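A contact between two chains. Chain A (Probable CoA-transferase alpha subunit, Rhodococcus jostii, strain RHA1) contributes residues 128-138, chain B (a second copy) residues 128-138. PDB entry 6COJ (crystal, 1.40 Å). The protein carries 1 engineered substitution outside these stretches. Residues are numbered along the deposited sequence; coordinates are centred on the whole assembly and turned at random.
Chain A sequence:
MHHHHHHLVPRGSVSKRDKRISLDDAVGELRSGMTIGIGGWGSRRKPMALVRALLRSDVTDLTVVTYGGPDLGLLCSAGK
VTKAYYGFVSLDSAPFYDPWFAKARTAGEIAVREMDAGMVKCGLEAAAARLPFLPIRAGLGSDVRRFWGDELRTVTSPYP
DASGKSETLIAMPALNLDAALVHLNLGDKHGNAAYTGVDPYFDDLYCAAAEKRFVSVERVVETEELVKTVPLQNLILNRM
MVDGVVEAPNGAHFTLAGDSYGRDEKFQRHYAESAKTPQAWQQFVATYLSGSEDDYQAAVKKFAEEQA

Chain A 128-138: AARLPFLPIRA
Chain B, residues 128-138: AARLPFLPIRA

A two-fold axis that passes between two copies of one segment obliges every contact to occur twice, or to join a residue to its own copy. The alpha subunit of this probable CoA-transferase illustrates both cases. In each chain a helix gives out at A129 (phi/psi -90/6), R130 takes up left-handed angles (58/31), and L131 (-98/149) and P132 (-76/-21) lead into strand 133-136, which is extended throughout, from F133 at -161/164 to I136 at -157/148. R137 (-79/-42) then turns the chain. The two strands run antiparallel, at 175°, but their axes come no closer than 6.7 Å, and no backbone hydrogen bond joins them; side chains fill the gap. The register sets L134(A) against P135(B), CA to CA 6.8 Å, and L131(A) against I136(B), CA to CA 7.7 Å, with the symmetric pairs repeating this.

Proline occupies the centre. P135 points toward the partner in both chains, its ring C-gamma endo, and P135(A) CD lies 3.4 Å from P135(B) CD. Around this pair, F133 and L134 start sideways and bend inward at their ends. F133 adopts p (chi1 74°, chi2 -81°), which lays one ring face beneath the partner's proline: F133(A) CZ is 4.1 Å from P135(B) CG. The same rings meet each other edge to edge, F133(A) CE2 to F133(B) CE2 at 4.5 Å. L134, in mt (-75°, 169°), brings L134(A) CD2 within 3.8 Å of P135(B) CG and 4.3 Å of L134(B) CD2. The apolar packing has a polar cost: F133 O, 3.7 Å from the partner's P135 CG when F133(A) and P135(B) are measured, is buried without a partner.

Beyond this apolar cluster, R137 reaches across to the loop that follows the partner's helix. Its chi1 and chi2 are both t (-166°, 172°), extending the chain, while chi3 at -27° lies between wells and chi4 is -100°. The outcome is a guanidinium that meets the carbonyls edge-on: R137(B) NH1 donates to R130(A) O at 2.9 Å, with an N-H...O angle of 134°. R137(B) NH1 also donates to water 1 at 2.9 Å, and that water lies 2.8 Å from A129(A) O, within hydrogen-bonding geometry, though it has more acceptors in reach than protons to give; water 2 sits in the same way between R137(A) NH1 and A129(B) O. L131 is also mt, with chi1 -66° and chi2 169°. It lies alongside, L131(A) CD2 4.3 Å from R137(B) NH1 and L131(A) CD1 3.7 Å from P135(B) O. Together the stretches bury 613 Å².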

ATOM      1  N   ALA A 128      10.501  -5.050   0.336  1.00 12.23           N
ATOM      2  CA  ALA A 128       9.446  -5.997  -0.037  1.00 12.39           C
ATOM      3  C   ALA A 128       9.370  -6.170  -1.549  1.00 14.22           C
ATOM      4  O   ALA A 128       9.089  -7.272  -2.041  1.00 14.85           O
ATOM      5  CB  ALA A 128       8.097  -5.508   0.484  1.00 15.69           C
ATOM      6  N   ALA A 129       9.602  -5.091  -2.295  1.00 13.38           N
ATOM      7  CA  ALA A 129       9.568  -5.108  -3.752  1.00 13.43           C
ATOM      8  C   ALA A 129      10.922  -5.418  -4.384  1.00 14.56           C
ATOM      9  O   ALA A 129      11.040  -5.361  -5.614  1.00 15.68           O
ATOM     10  CB  ALA A 129       9.030  -3.776  -4.282  1.00 14.56           C
ATOM     11  N   ARG A 130      11.938  -5.750  -3.583  1.00 14.03           N
ATOM     12  CA  ARG A 130      13.287  -6.027  -4.086  1.00 14.03           C
ATOM     13  C   ARG A 130      13.849  -4.840  -4.864  1.00 17.11           C
ATOM     14  O   ARG A 130      14.620  -5.008  -5.815  1.00 19.46           O
ATOM     15  CB  ARG A 130      13.349  -7.328  -4.901  1.00 13.63           C
ATOM     16  CG  ARG A 130      12.718  -8.524  -4.154  1.00 12.32           C
ATOM     17  CD  ARG A 130      12.746  -9.798  -4.987  1.00 13.69           C
ATOM     18  NE  ARG A 130      11.969  -9.648  -6.221  1.00 12.58           N
ATOM     19  CZ  ARG A 130      11.975 -10.522  -7.221  1.00 12.90           C
ATOM     20  NH1 ARG A 130      12.678 -11.640  -7.137  1.00 14.79           N
ATOM     21  NH2 ARG A 130      11.236 -10.290  -8.302  1.00 13.68           N
ATOM     22  N   LEU A 131      13.452  -3.633  -4.469  1.00 15.29           N
ATOM     23  CA  LEU A 131      13.989  -2.434  -5.090  1.00 18.05           C
ATOM     24  C   LEU A 131      15.108  -1.850  -4.238  1.00 15.61           C
ATOM     25  O   LEU A 131      15.093  -1.978  -3.012  1.00 16.42           O
ATOM     26  CB  LEU A 131      12.894  -1.375  -5.239  1.00 16.96           C
ATOM     27  CG  LEU A 131      11.773  -1.753  -6.205  1.00 17.40           C
ATOM     28  CD1 LEU A 131      10.616  -0.782  -6.091  1.00 20.96           C
ATOM     29  CD2 LEU A 131      12.294  -1.781  -7.634  1.00 20.85           C
ATOM     30  N   PRO A 132      16.099  -1.203  -4.849  1.00 14.51           N
ATOM     31  CA  PRO A 132      17.213  -0.650  -4.055  1.00 15.42           C
ATOM     32  C   PRO A 132      16.860   0.617  -3.303  1.00 15.67           C
ATOM     33  O   PRO A 132      17.546   0.955  -2.327  1.00 15.50           O
ATOM     34  CB  PRO A 132      18.300  -0.377  -5.109  1.00 18.96           C
ATOM     35  CG  PRO A 132      17.525  -0.219  -6.409  1.00 18.43           C
ATOM     36  CD  PRO A 132      16.336  -1.129  -6.301  1.00 17.37           C
ATOM     37  N   PHE A 133      15.823   1.335  -3.726  1.00 13.66           N
ATOM     38  CA  PHE A 133      15.398   2.550  -3.057  1.00 13.79           C
ATOM     39  C   PHE A 133      13.968   2.845  -3.474  1.00 13.89           C
ATOM     40  O   PHE A 133      13.465   2.319  -4.475  1.00 14.63           O
ATOM     41  CB  PHE A 133      16.278   3.742  -3.452  1.00 14.41           C
ATOM     42  CG  PHE A 133      15.999   4.249  -4.852  1.00 14.29           C
ATOM     43  CD1 PHE A 133      16.552   3.619  -5.956  1.00 14.79           C
ATOM     44  CD2 PHE A 133      15.152   5.331  -5.056  1.00 14.54           C
ATOM     45  CE1 PHE A 133      16.271   4.055  -7.240  1.00 15.61           C
ATOM     46  CE2 PHE A 133      14.869   5.772  -6.337  1.00 15.87           C
ATOM     47  CZ  PHE A 133      15.428   5.138  -7.432  1.00 17.83           C
ATOM     48  N   LEU A 134      13.333   3.726  -2.709  1.00 13.83           N
ATOM     49  CA  LEU A 134      12.130   4.423  -3.150  1.00 12.41           C
ATOM     50  C   LEU A 134      12.301   5.896  -2.812  1.00 14.19           C
ATOM     51  O   LEU A 134      12.889   6.228  -1.774  1.00 13.90           O
ATOM     52  CB  LEU A 134      10.862   3.887  -2.455  1.00 13.60           C
ATOM     53  CG  LEU A 134      10.345   2.526  -2.929  1.00 13.39           C
ATOM     54  CD1 LEU A 134       9.270   1.986  -1.993  1.00 14.05           C
ATOM     55  CD2 LEU A 134       9.807   2.640  -4.368  1.00 13.67           C
ATOM     56  N   PRO A 135      11.830   6.796  -3.668  1.00 12.68           N
ATOM     57  CA  PRO A 135      11.964   8.226  -3.390  1.00 14.22           C
ATOM     58  C   PRO A 135      10.921   8.650  -2.377  1.00 14.65           C
ATOM     59  O   PRO A 135       9.814   8.110  -2.326  1.00 14.87           O
ATOM     60  CB  PRO A 135      11.656   8.873  -4.743  1.00 14.60           C
ATOM     61  CG  PRO A 135      10.686   7.888  -5.390  1.00 13.99           C
ATOM     62  CD  PRO A 135      11.175   6.535  -4.965  1.00 13.25           C
ATOM     63  N   ILE A 136      11.277   9.655  -1.580  1.00 13.57           N
ATOM     64  CA  ILE A 136      10.373  10.172  -0.562  1.00 15.17           C
ATOM     65  C   ILE A 136      10.793  11.596  -0.240  1.00 16.36           C
ATOM     66  O   ILE A 136      11.971  11.949  -0.341  1.00 15.79           O
ATOM     67  CB  ILE A 136      10.356   9.253   0.690  1.00 13.60           C
ATOM     68  CG1 ILE A 136       9.255   9.660   1.676  1.00 14.81           C
ATOM     69  CG2 ILE A 136      11.705   9.274   1.402  1.00 12.89           C
ATOM     70  CD1 ILE A 136       8.910   8.586   2.734  1.00 15.98           C
ATOM     71  N   ARG A 137       9.814  12.430   0.110  1.00 14.46           N
ATOM     72  CA  ARG A 137      10.106  13.807   0.484  1.00 14.70           C
ATOM     73  C   ARG A 137      10.633  13.886   1.914  1.00 16.75           C
ATOM     74  O   ARG A 137      11.581  14.634   2.190  1.00 15.49           O
ATOM     75  CB  ARG A 137       8.842  14.653   0.341  1.00 17.31           C
ATOM     76  CG  ARG A 137       9.088  16.140   0.381  1.00 22.33           C
ATOM     77  CD  ARG A 137       7.834  16.939   0.049  1.00 25.34           C
ATOM     78  NE  ARG A 137       6.938  16.180  -0.803  1.00 23.72           N
ATOM     79  CZ  ARG A 137       6.867  16.351  -2.112  1.00 41.62           C
ATOM     80  NH1 ARG A 137       6.025  15.617  -2.841  1.00 30.70           N
ATOM     81  NH2 ARG A 137       7.665  17.243  -2.688  1.00 31.12           N
ATOM     82  N   ALA A 138      10.032  13.117   2.828  1.00 13.99           N
ATOM     83  CA  ALA A 138      10.410  13.158   4.239  1.00 12.78           C
ATOM     84  C   ALA A 138      11.905  12.937   4.413  1.00 13.33           C
ATOM     85  O   ALA A 138      12.484  12.017   3.824  1.00 15.05           O
ATOM     86  CB  ALA A 138       9.643  12.069   4.999  1.00 13.48           C
TER
ATOM     87  N   ALA B 128      -0.700   9.976  -5.990  1.00 12.23           N
ATOM     88  CA  ALA B 128      -1.305  10.088  -4.660  1.00 12.39           C
ATOM     89  C   ALA B 128      -0.333  10.712  -3.664  1.00 14.22           C
ATOM     90  O   ALA B 128      -0.747  11.464  -2.771  1.00 14.85           O
ATOM     91  CB  ALA B 128      -1.727   8.710  -4.159  1.00 15.69           C
ATOM     92  N   ALA B 129       0.954  10.396  -3.795  1.00 13.38           N
ATOM     93  CA  ALA B 129       1.995  10.919  -2.919  1.00 13.43           C
ATOM     94  C   ALA B 129       2.612  12.219  -3.424  1.00 14.56           C
ATOM     95  O   ALA B 129       3.574  12.706  -2.818  1.00 15.68           O
ATOM     96  CB  ALA B 129       3.084   9.864  -2.708  1.00 14.56           C
ATOM     97  N   ARG B 130       2.084  12.797  -4.507  1.00 14.03           N
ATOM     98  CA  ARG B 130       2.628  14.025  -5.096  1.00 14.03           C
ATOM     99  C   ARG B 130       4.093  13.857  -5.488  1.00 17.11           C
ATOM    100  O   ARG B 130       4.880  14.808  -5.436  1.00 19.46           O
ATOM    101  CB  ARG B 130       2.412  15.249  -4.192  1.00 13.63           C
ATOM    102  CG  ARG B 130       0.945  15.391  -3.729  1.00 12.32           C
ATOM    103  CD  ARG B 130       0.752  16.580  -2.800  1.00 13.69           C
ATOM    104  NE  ARG B 130       1.541  16.438  -1.574  1.00 12.58           N
ATOM    105  CZ  ARG B 130       1.717  17.403  -0.678  1.00 12.90           C
ATOM    106  NH1 ARG B 130       1.131  18.579  -0.830  1.00 14.79           N
ATOM    107  NH2 ARG B 130       2.457  17.171   0.401  1.00 13.68           N
ATOM    108  N   LEU B 131       4.468  12.638  -5.869  1.00 15.29           N
ATOM    109  CA  LEU B 131       5.820  12.388  -6.338  1.00 18.05           C
ATOM    110  C   LEU B 131       5.862  12.388  -7.860  1.00 15.61           C
ATOM    111  O   LEU B 131       4.885  12.018  -8.514  1.00 16.42           O
ATOM    112  CB  LEU B 131       6.314  11.027  -5.842  1.00 16.96           C
ATOM    113  CG  LEU B 131       6.483  10.928  -4.328  1.00 17.40           C
ATOM    114  CD1 LEU B 131       6.713   9.491  -3.907  1.00 20.96           C
ATOM    115  CD2 LEU B 131       7.642  11.799  -3.868  1.00 20.85           C
ATOM    116  N   PRO B 132       6.977  12.799  -8.464  1.00 14.51           N
ATOM    117  CA  PRO B 132       7.041  12.838  -9.938  1.00 15.42           C
ATOM    118  C   PRO B 132       7.204  11.476 -10.580  1.00 15.67           C
ATOM    119  O   PRO B 132       6.887  11.324 -11.770  1.00 15.50           O
ATOM    120  CB  PRO B 132       8.265  13.727 -10.217  1.00 18.96           C
ATOM    121  CG  PRO B 132       9.109  13.603  -8.957  1.00 18.43           C
ATOM    122  CD  PRO B 132       8.142  13.430  -7.822  1.00 17.37           C
ATOM    123  N   PHE B 133       7.696  10.485  -9.843  1.00 13.66           N
ATOM    124  CA  PHE B 133       7.868   9.143 -10.366  1.00 13.79           C
ATOM    125  C   PHE B 133       7.985   8.187  -9.191  1.00 13.89           C
ATOM    126  O   PHE B 133       8.248   8.593  -8.052  1.00 14.63           O
ATOM    127  CB  PHE B 133       9.142   9.032 -11.213  1.00 14.41           C
ATOM    128  CG  PHE B 133      10.408   9.022 -10.384  1.00 14.29           C
ATOM    129  CD1 PHE B 133      10.958  10.205  -9.915  1.00 14.79           C
ATOM    130  CD2 PHE B 133      11.022   7.822 -10.045  1.00 14.54           C
ATOM    131  CE1 PHE B 133      12.095  10.200  -9.125  1.00 15.61           C
ATOM    132  CE2 PHE B 133      12.160   7.811  -9.257  1.00 15.87           C
ATOM    133  CZ  PHE B 133      12.701   8.998  -8.796  1.00 17.83           C
ATOM    134  N   LEU B 134       7.821   6.904  -9.495  1.00 13.83           N
ATOM    135  CA  LEU B 134       8.269   5.828  -8.619  1.00 12.41           C
ATOM    136  C   LEU B 134       9.002   4.810  -9.478  1.00 14.19           C
ATOM    137  O   LEU B 134       8.610   4.576 -10.630  1.00 13.90           O
ATOM    138  CB  LEU B 134       7.092   5.136  -7.903  1.00 13.60           C
ATOM    139  CG  LEU B 134       6.438   5.908  -6.754  1.00 13.39           C
ATOM    140  CD1 LEU B 134       5.134   5.253  -6.317  1.00 14.05           C
ATOM    141  CD2 LEU B 134       7.418   6.016  -5.570  1.00 13.67           C
ATOM    142  N   PRO B 135      10.071   4.211  -8.968  1.00 12.68           N
ATOM    143  CA  PRO B 135      10.811   3.219  -9.749  1.00 14.22           C
ATOM    144  C   PRO B 135      10.070   1.898  -9.734  1.00 14.65           C
ATOM    145  O   PRO B 135       9.400   1.546  -8.759  1.00 14.87           O
ATOM    146  CB  PRO B 135      12.125   3.077  -8.977  1.00 14.60           C
ATOM    147  CG  PRO B 135      11.718   3.371  -7.536  1.00 13.99           C
ATOM    148  CD  PRO B 135      10.679   4.448  -7.643  1.00 13.25           C
ATOM    149  N   ILE B 136      10.220   1.148 -10.823  1.00 13.57           N
ATOM    150  CA  ILE B 136       9.570  -0.150 -10.944  1.00 15.17           C
ATOM    151  C   ILE B 136      10.349  -0.972 -11.957  1.00 16.36           C
ATOM    152  O   ILE B 136      10.954  -0.428 -12.885  1.00 15.79           O
ATOM    153  CB  ILE B 136       8.073   0.008 -11.322  1.00 13.60           C
ATOM    154  CG1 ILE B 136       7.325  -1.328 -11.242  1.00 14.81           C
ATOM    155  CG2 ILE B 136       7.920   0.588 -12.724  1.00 12.89           C
ATOM    156  CD1 ILE B 136       5.783  -1.202 -11.212  1.00 15.98           C
ATOM    157  N   ARG B 137      10.366  -2.289 -11.752  1.00 14.46           N
ATOM    158  CA  ARG B 137      11.043  -3.179 -12.686  1.00 14.70           C
ATOM    159  C   ARG B 137      10.191  -3.422 -13.928  1.00 16.75           C
ATOM    160  O   ARG B 137      10.712  -3.431 -15.052  1.00 15.49           O
ATOM    161  CB  ARG B 137      11.353  -4.504 -11.993  1.00 17.31           C
ATOM    162  CG  ARG B 137      12.332  -5.376 -12.739  1.00 22.33           C
ATOM    163  CD  ARG B 137      12.752  -6.594 -11.925  1.00 25.34           C
ATOM    164  NE  ARG B 137      12.656  -6.333 -10.501  1.00 23.72           N
ATOM    165  CZ  ARG B 137      13.699  -6.016  -9.753  1.00 41.62           C
ATOM    166  NH1 ARG B 137      13.544  -5.783  -8.449  1.00 30.70           N
ATOM    167  NH2 ARG B 137      14.892  -5.908 -10.326  1.00 31.12           N
ATOM    168  N   ALA B 138       8.881  -3.613 -13.740  1.00 13.99           N
ATOM    169  CA  ALA B 138       7.978  -3.917 -14.848  1.00 12.78           C
ATOM    170  C   ALA B 138       8.103  -2.882 -15.956  1.00 13.33           C
ATOM    171  O   ALA B 138       8.099  -1.673 -15.700  1.00 15.05           O
ATOM    172  CB  ALA B 138       6.535  -3.939 -14.333  1.00 13.48           C
TER
HETATM  173  O   HOH W   1      10.676  -6.019  -8.276  1.00 17.48           O
HETATM  174  O   HOH W   2       4.999  13.896  -0.768  1.00 17.48           O